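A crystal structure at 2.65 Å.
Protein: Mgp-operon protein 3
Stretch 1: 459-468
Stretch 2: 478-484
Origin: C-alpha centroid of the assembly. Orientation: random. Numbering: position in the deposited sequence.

Stretch 1, residues 459-468: AYLNGQIVVM
Stretch 2, residues 478-484: YWVVGED

Two neighbouring strands of one chain, Gln464-Met468 and Tyr478-Gly482, run antiparallel, with axes 4.6 Å apart at closest approach and N-to-C directions at 165°. Before the first strand, Ala459-Tyr460 is also extended and folds back on it through a type I' turn from Leu461 to Gln464, with Asn462 (phi/psi 46/67) and Gly463 (76/1) at its corners; Ala459 N to Val466 O (3.0 Å) and Leu461 N to Gln464 O (2.8 Å) tie this hairpin together. The register across the stretches pairs Gln464 with Gly482, Ile465 with Val481, Val466 with Val480 and Val467 with Trp479, at CA-CA distances of 4.8, 5.2, 4.6 and 4.8 Å; strand phi values lie mostly between -109° and -137°, with psi near 130° in Gln464-Val467. Ile465 and Val481 exchange two nearly straight hydrogen bonds, Ile465 N to Val481 O and Val481 N to Ile465 O, both 2.8 Å. Val467 N to Trp479 O (3.0 Å) and Trp479 N to Val467 O (2.8 Å) form the next pair of rungs. Between them the alpha carbons close in on carbonyls, as at Val466 CA to Trp479 O, 3.2 Å.

One face of the sheet carries Ile465, Val467, Trp479 and Val481. Ile465 CB rests 3.8 Å from Val481 CG2, and the isoleucine (chi1 m, chi2 105°) extends CD1 to 3.8 Å from Glu483 CA, covering the backbone where the second strand ends. Val467 (t) meets Trp479 (chi1 -81°, chi2 -90°) CB to CB at 3.9 Å, its CG1 lying obliquely to the indole. On the other face the two stretches cover less of each other: Val466 (t) and Val480 (t) touch CG2 to CG2 at 4.3 Å, while Gln464 (m, chi2 -137°, chi3 82°) brings OE1 to 3.6 Å from Val480 CG1. Its cross-strand partner, Gly482, adds no bump; a CB there would clash with Asp484 OD1, 2.9 Å away. At the far end Met468 (m, t, t) lays CG 3.9 Å from Tyr478 CB, and its CE approaches the tyrosine ring (chi1 p) obliquely.

Glu483 closes the turn end. Its N donates to Gly463 O at 2.8 Å, extending the ladder beyond the last bridge, and its extended side chain (t, t) reaches Tyr460 (chi1 t, chi2 -83°), whose OH donates to Glu483 OE2 at 2.8 Å. The carboxylate oxygen sits at the ring edge, near its plane, where the phenol hydroxyl can meet it.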

ATOM      1  N   ALA A 459       4.731   3.707 -15.841  1.00 69.59           N
ATOM      2  CA  ALA A 459       3.721   3.747 -16.892  1.00 69.04           C
ATOM      3  C   ALA A 459       4.040   4.903 -17.826  1.00 74.21           C
ATOM      4  O   ALA A 459       4.472   5.969 -17.370  1.00 73.50           O
ATOM      5  CB  ALA A 459       2.338   3.940 -16.289  1.00 69.52           C
ATOM      6  N   TYR A 460       3.845   4.685 -19.139  1.00 72.19           N
ATOM      7  CA  TYR A 460       4.072   5.703 -20.160  1.00 72.54           C
ATOM      8  C   TYR A 460       2.738   6.070 -20.795  1.00 78.43           C
ATOM      9  O   TYR A 460       1.991   5.187 -21.216  1.00 78.25           O
ATOM     10  CB  TYR A 460       5.093   5.222 -21.214  1.00 73.82           C
ATOM     11  CG  TYR A 460       5.326   6.209 -22.339  1.00 76.76           C
ATOM     12  CD1 TYR A 460       4.461   6.270 -23.428  1.00 79.42           C
ATOM     13  CD2 TYR A 460       6.410   7.080 -22.316  1.00 77.79           C
ATOM     14  CE1 TYR A 460       4.662   7.183 -24.463  1.00 80.86           C
ATOM     15  CE2 TYR A 460       6.624   7.998 -23.348  1.00 78.81           C
ATOM     16  CZ  TYR A 460       5.749   8.039 -24.423  1.00 87.63           C
ATOM     17  OH  TYR A 460       5.942   8.926 -25.454  1.00 90.99           O
ATOM     18  N   LEU A 461       2.453   7.371 -20.875  1.00 77.37           N
ATOM     19  CA  LEU A 461       1.230   7.895 -21.476  1.00 78.64           C
ATOM     20  C   LEU A 461       1.488   9.196 -22.234  1.00 85.71           C
ATOM     21  O   LEU A 461       1.587  10.264 -21.622  1.00 86.02           O
ATOM     22  CB  LEU A 461       0.111   8.076 -20.424  1.00 78.85           C
ATOM     23  CG  LEU A 461      -1.297   8.406 -20.967  1.00 83.73           C
ATOM     24  CD1 LEU A 461      -1.950   7.188 -21.592  1.00 84.14           C
ATOM     25  CD2 LEU A 461      -2.190   8.984 -19.880  1.00 84.57           C
ATOM     26  N   ASN A 462       1.594   9.094 -23.572  1.00 83.30           N
ATOM     27  CA  ASN A 462       1.776  10.217 -24.488  1.00 83.99           C
ATOM     28  C   ASN A 462       2.854  11.227 -24.040  1.00 88.66           C
ATOM     29  O   ASN A 462       2.538  12.368 -23.680  1.00 88.91           O
ATOM     30  CB  ASN A 462       0.422  10.911 -24.749  1.00 87.74           C
ATOM     31  CG  ASN A 462      -0.524  10.095 -25.601  1.00117.40           C
ATOM     32  OD1 ASN A 462      -1.170   9.142 -25.138  1.00105.65           O
ATOM     33  ND2 ASN A 462      -0.621  10.455 -26.875  1.00115.14           N
ATOM     34  N   GLY A 463       4.110  10.779 -24.044  1.00 84.76           N
ATOM     35  CA  GLY A 463       5.269  11.594 -23.677  1.00 84.04           C
ATOM     36  C   GLY A 463       5.452  11.847 -22.194  1.00 85.85           C
ATOM     37  O   GLY A 463       6.389  12.544 -21.794  1.00 85.48           O
ATOM     38  N   GLN A 464       4.558  11.285 -21.373  1.00 80.70           N
ATOM     39  CA  GLN A 464       4.602  11.434 -19.921  1.00 79.61           C
ATOM     40  C   GLN A 464       4.877  10.095 -19.275  1.00 80.30           C
ATOM     41  O   GLN A 464       4.280   9.084 -19.657  1.00 79.56           O
ATOM     42  CB  GLN A 464       3.296  12.030 -19.361  1.00 80.80           C
ATOM     43  CG  GLN A 464       2.930  13.375 -19.958  1.00 95.46           C
ATOM     44  CD  GLN A 464       2.462  14.314 -18.896  1.00112.31           C
ATOM     45  OE1 GLN A 464       3.266  14.933 -18.196  1.00106.60           O
ATOM     46  NE2 GLN A 464       1.148  14.441 -18.756  1.00105.51           N
ATOM     47  N   ILE A 465       5.781  10.091 -18.296  1.00 74.08           N
ATOM     48  CA  ILE A 465       6.130   8.892 -17.549  1.00 72.38           C
ATOM     49  C   ILE A 465       5.688   9.089 -16.117  1.00 72.14           C
ATOM     50  O   ILE A 465       5.997  10.115 -15.507  1.00 71.26           O
ATOM     51  CB  ILE A 465       7.635   8.524 -17.676  1.00 75.62           C
ATOM     52  CG1 ILE A 465       8.039   8.289 -19.152  1.00 76.34           C
ATOM     53  CG2 ILE A 465       7.973   7.302 -16.829  1.00 75.89           C
ATOM     54  CD1 ILE A 465       8.823   9.374 -19.760  1.00 83.47           C
ATOM     55  N   VAL A 466       4.934   8.121 -15.600  1.00 66.70           N
ATOM     56  CA  VAL A 466       4.441   8.119 -14.230  1.00 65.69           C
ATOM     57  C   VAL A 466       5.185   7.031 -13.470  1.00 67.98           C
ATOM     58  O   VAL A 466       5.274   5.907 -13.950  1.00 67.34           O
ATOM     59  CB  VAL A 466       2.894   7.966 -14.133  1.00 69.85           C
ATOM     60  CG1 VAL A 466       2.405   8.156 -12.696  1.00 69.43           C
ATOM     61  CG2 VAL A 466       2.181   8.942 -15.071  1.00 69.93           C
ATOM     62  N   VAL A 467       5.757   7.376 -12.310  1.00 64.21           N
ATOM     63  CA  VAL A 467       6.497   6.442 -11.450  1.00 63.23           C
ATOM     64  C   VAL A 467       5.854   6.451 -10.077  1.00 64.50           C
ATOM     65  O   VAL A 467       5.581   7.522  -9.550  1.00 64.34           O
ATOM     66  CB  VAL A 467       8.027   6.741 -11.394  1.00 67.13           C
ATOM     67  CG1 VAL A 467       8.755   5.792 -10.440  1.00 66.55           C
ATOM     68  CG2 VAL A 467       8.654   6.689 -12.788  1.00 66.73           C
ATOM     69  N   MET A 468       5.564   5.265  -9.527  1.00 60.09           N
ATOM     70  CA  MET A 468       4.951   5.097  -8.203  1.00 59.57           C
ATOM     71  C   MET A 468       5.724   4.063  -7.372  1.00 65.84           C
ATOM     72  O   MET A 468       6.549   3.314  -7.918  1.00 66.87           O
ATOM     73  CB  MET A 468       3.460   4.743  -8.314  1.00 61.10           C
ATOM     74  CG  MET A 468       2.601   5.904  -8.756  1.00 63.88           C
ATOM     75  SD  MET A 468       0.841   5.491  -8.815  1.00 67.37           S
ATOM     76  CE  MET A 468       0.156   7.042  -9.390  1.00 63.74           C
ATOM     77  N   TYR A 478       5.105  10.530  -5.752  1.00 58.92           N
ATOM     78  CA  TYR A 478       5.044   9.864  -7.057  1.00 59.02           C
ATOM     79  C   TYR A 478       5.538  10.809  -8.144  1.00 63.83           C
ATOM     80  O   TYR A 478       5.522  12.019  -7.952  1.00 63.94           O
ATOM     81  CB  TYR A 478       3.613   9.379  -7.360  1.00 60.00           C
ATOM     82  CG  TYR A 478       2.595  10.497  -7.471  1.00 61.02           C
ATOM     83  CD1 TYR A 478       2.033  11.072  -6.332  1.00 61.72           C
ATOM     84  CD2 TYR A 478       2.179  10.967  -8.715  1.00 62.04           C
ATOM     85  CE1 TYR A 478       1.097  12.095  -6.428  1.00 62.14           C
ATOM     86  CE2 TYR A 478       1.241  11.991  -8.823  1.00 63.29           C
ATOM     87  CZ  TYR A 478       0.696  12.547  -7.675  1.00 71.67           C
ATOM     88  OH  TYR A 478      -0.236  13.550  -7.773  1.00 73.73           O
ATOM     89  N   TRP A 479       5.954  10.269  -9.284  1.00 60.95           N
ATOM     90  CA  TRP A 479       6.463  11.085 -10.379  1.00 61.11           C
ATOM     91  C   TRP A 479       5.544  11.165 -11.575  1.00 64.92           C
ATOM     92  O   TRP A 479       4.861  10.201 -11.892  1.00 64.26           O
ATOM     93  CB  TRP A 479       7.825  10.558 -10.843  1.00 59.68           C
ATOM     94  CG  TRP A 479       8.958  11.017  -9.991  1.00 60.71           C
ATOM     95  CD1 TRP A 479       9.703  12.147 -10.155  1.00 63.69           C
ATOM     96  CD2 TRP A 479       9.478  10.357  -8.829  1.00 60.68           C
ATOM     97  NE1 TRP A 479      10.653  12.237  -9.163  1.00 63.38           N
ATOM     98  CE2 TRP A 479      10.554  11.137  -8.348  1.00 64.73           C
ATOM     99  CE3 TRP A 479       9.141   9.175  -8.147  1.00 62.08           C
ATOM    100  CZ2 TRP A 479      11.291  10.776  -7.216  1.00 63.99           C
ATOM    101  CZ3 TRP A 479       9.876   8.819  -7.028  1.00 63.72           C
ATOM    102  CH2 TRP A 479      10.935   9.613  -6.572  1.00 64.41           C
ATOM    103  N   VAL A 480       5.535  12.326 -12.226  1.00 61.50           N
ATOM    104  CA  VAL A 480       4.896  12.628 -13.502  1.00 62.09           C
ATOM    105  C   VAL A 480       5.986  13.458 -14.213  1.00 70.42           C
ATOM    106  O   VAL A 480       6.211  14.631 -13.874  1.00 69.74           O
ATOM    107  CB  VAL A 480       3.526  13.363 -13.440  1.00 64.63           C
ATOM    108  CG1 VAL A 480       3.040  13.709 -14.850  1.00 64.36           C
ATOM    109  CG2 VAL A 480       2.478  12.538 -12.710  1.00 63.69           C
ATOM    110  N   VAL A 481       6.738  12.805 -15.101  1.00 69.83           N
ATOM    111  CA  VAL A 481       7.859  13.436 -15.801  1.00 70.80           C
ATOM    112  C   VAL A 481       7.654  13.436 -17.305  1.00 77.99           C
ATOM    113  O   VAL A 481       6.978  12.559 -17.840  1.00 77.56           O
ATOM    114  CB  VAL A 481       9.240  12.823 -15.404  1.00 74.38           C
ATOM    115  CG1 VAL A 481       9.598  13.140 -13.962  1.00 74.11           C
ATOM    116  CG2 VAL A 481       9.283  11.316 -15.644  1.00 74.19           C
ATOM    117  N   GLY A 482       8.245  14.419 -17.969  1.00 77.24           N
ATOM    118  CA  GLY A 482       8.211  14.516 -19.421  1.00 78.04           C
ATOM    119  C   GLY A 482       9.349  13.702 -19.998  1.00 84.98           C
ATOM    120  O   GLY A 482      10.433  13.631 -19.404  1.00 85.11           O
ATOM    121  N   GLU A 483       9.105  13.063 -21.146  1.00 83.32           N
ATOM    122  CA  GLU A 483      10.103  12.265 -21.859  1.00 84.00           C
ATOM    123  C   GLU A 483      11.268  13.184 -22.283  1.00 90.54           C
ATOM    124  O   GLU A 483      12.435  12.820 -22.144  1.00 90.68           O
ATOM    125  CB  GLU A 483       9.442  11.625 -23.085  1.00 85.37           C
ATOM    126  CG  GLU A 483      10.184  10.430 -23.649  1.00 96.84           C
ATOM    127  CD  GLU A 483       9.574   9.816 -24.896  1.00116.74           C
ATOM    128  OE1 GLU A 483      10.232   8.932 -25.492  1.00109.46           O
ATOM    129  OE2 GLU A 483       8.451  10.216 -25.283  1.00109.11           O
ATOM    130  N   ASP A 484      10.924  14.397 -22.739  1.00 88.05           N
ATOM    131  CA  ASP A 484      11.817  15.458 -23.191  1.00 88.49           C
ATOM    132  C   ASP A 484      12.691  16.056 -22.073  1.00 92.31           C
ATOM    133  O   ASP A 484      13.755  16.602 -22.382  1.00 92.81           O
ATOM    134  CB  ASP A 484      10.980  16.573 -23.846  1.00 91.19           C
ATOM    135  CG  ASP A 484       9.853  17.093 -22.958  1.00109.73           C
ATOM    136  OD1 ASP A 484       8.906  16.315 -22.677  1.00110.66           O
ATOM    137  OD2 ASP A 484       9.919  18.274 -22.541  1.00119.41           O
TER